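Local coordinates for protein SecB-like chaperone Rv1957 (Mycobacterium tuberculosis, PDB 5MTW) that acts as the chaperone of a toxin-antitoxin-chaperone system, binding the HigA1 antitoxin as a homotetramer, preventing its aggregation and allowing the HigB1 toxin to be neutralised, at residues R42-A47 with L155-L160. Sequence-based numbering, arbitrary orientation.
Sequences RAPKPA and LALPPL
Pro-44 resting on Leu-157 and Pro-158 illustrates how two loops can be joined by apolar packing alone, with no hydrogen bond passing between them. Along 42-47, the backbone around the proline is tied to the end of strand 69-82: the side-chain amide of Asn-82 donates a hydrogen bond to the carbonyl O of Ala-43 and accepts a weak one from the N of Lys-45. The Pro-44 ring meets 155-160 through its outer carbons. CG comes to 3.7 Å from CD of Pro-158 and 4.0 Å from CD2 of Leu-157, so this one methylene bridges two successive residues. The same methyl, Leu-157 CD2, is also 4.0 Å from CD of Pro-44, while CB of Pro-44 lies 4.0 Å from CD of Pro-158, the atom that CG touches. With CG of Leu-157 anti to the carbonyl carbon (chi1 -59°) and CD1 anti to CA (chi2 175°), the remaining methyl, CD2, is the one that meets Pro-44. The first side-chain bond of Lys-45 points away from 155-160. Pro-46 then adds a looser touch, CG to CG of Pro-158 at 4.4 Å, so that two alternate residues of 42-47 carry the contact.

The partner loop is launched by a Schellman motif: Ala-156, the first residue to leave helical angles after helix 125-154, has a positive phi (74°). An aromatic side chain of a bound antitoxin peptide makes a hydrogen bond to the carbonyl O of Pro-158, so the paired loops form part of the client-binding surface. Leu-157 packs on Ile-80 of strand 69-82 and on Val-101 and Ala-102 of strand 99-114. Leu-50 of strand 50-62 lies against both Pro-44 and Pro-158, where the loop after helix 125-154 packs against the loop between strands 26-40 and 50-62.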
# COMPACT_ATOMS: atom_id res chain seq x y z
N ARG A 42 -19.50 1.52 12.90
CA ARG A 42 -20.88 1.76 12.38
C ARG A 42 -20.76 1.90 10.86
O ARG A 42 -19.64 2.14 10.33
CB ARG A 42 -21.51 3.06 13.00
N ALA A 43 -21.89 1.78 10.15
CA ALA A 43 -21.91 2.05 8.70
C ALA A 43 -21.66 3.55 8.32
O ALA A 43 -22.16 4.45 8.97
CB ALA A 43 -23.25 1.55 8.10
N PRO A 44 -20.89 3.83 7.24
CA PRO A 44 -20.81 5.20 6.80
C PRO A 44 -22.13 5.57 6.09
O PRO A 44 -22.84 4.67 5.70
CB PRO A 44 -19.62 5.18 5.82
CG PRO A 44 -19.58 3.78 5.31
CD PRO A 44 -20.02 2.93 6.46
N LYS A 45 -22.45 6.87 5.95
CA LYS A 45 -23.68 7.35 5.26
C LYS A 45 -23.36 8.55 4.39
O LYS A 45 -23.64 9.69 4.77
CB LYS A 45 -24.71 7.77 6.28
CG LYS A 45 -25.25 6.60 7.06
CD LYS A 45 -25.85 7.04 8.38
CE LYS A 45 -26.69 5.92 8.96
NZ LYS A 45 -26.99 6.27 10.38
N PRO A 46 -22.69 8.31 3.25
CA PRO A 46 -22.26 9.43 2.39
C PRO A 46 -23.40 10.43 2.11
O PRO A 46 -23.22 11.67 2.26
CB PRO A 46 -21.80 8.72 1.11
CG PRO A 46 -21.45 7.31 1.53
CD PRO A 46 -22.18 7.00 2.80
N ALA A 47 -24.57 9.89 1.77
CA ALA A 47 -25.75 10.68 1.43
C ALA A 47 -26.22 11.56 2.59
O ALA A 47 -26.67 12.67 2.35
CB ALA A 47 -26.85 9.76 0.96
N LEU A 155 -10.85 -1.22 5.71
CA LEU A 155 -12.05 -1.23 6.60
C LEU A 155 -13.37 -1.21 5.80
O LEU A 155 -14.39 -1.29 6.37
CB LEU A 155 -12.06 -0.01 7.52
CG LEU A 155 -10.86 0.07 8.40
CD1 LEU A 155 -10.66 1.46 9.12
CD2 LEU A 155 -10.86 -1.05 9.46
N ALA A 156 -13.28 -1.09 4.46
CA ALA A 156 -14.42 -1.12 3.58
C ALA A 156 -15.21 0.17 3.65
O ALA A 156 -16.39 0.19 3.32
CB ALA A 156 -15.32 -2.36 3.82
N LEU A 157 -14.53 1.26 4.05
CA LEU A 157 -15.10 2.56 4.06
C LEU A 157 -14.89 3.18 2.66
O LEU A 157 -14.00 2.76 1.93
CB LEU A 157 -14.45 3.44 5.11
CG LEU A 157 -14.58 2.88 6.51
CD1 LEU A 157 -13.84 3.71 7.52
CD2 LEU A 157 -16.05 2.81 6.88
N PRO A 158 -15.65 4.21 2.33
CA PRO A 158 -15.29 4.99 1.12
C PRO A 158 -13.85 5.40 1.31
O PRO A 158 -13.49 5.93 2.36
CB PRO A 158 -16.21 6.19 1.20
CG PRO A 158 -17.41 5.57 1.86
CD PRO A 158 -16.85 4.79 2.98
N PRO A 159 -13.03 5.21 0.29
CA PRO A 159 -11.59 5.57 0.42
C PRO A 159 -11.38 7.07 0.65
O PRO A 159 -11.94 7.90 -0.06
CB PRO A 159 -10.98 5.05 -0.88
CG PRO A 159 -11.88 3.92 -1.27
CD PRO A 159 -13.28 4.45 -0.96
N LEU A 160 -10.71 7.40 1.76
CA LEU A 160 -10.37 8.74 2.09
C LEU A 160 -9.00 9.10 1.52
O LEU A 160 -7.97 8.50 1.89
CB LEU A 160 -10.23 8.92 3.60
CG LEU A 160 -9.81 10.32 4.03
CD1 LEU A 160 -10.75 11.32 3.36
CD2 LEU A 160 -10.02 10.44 5.50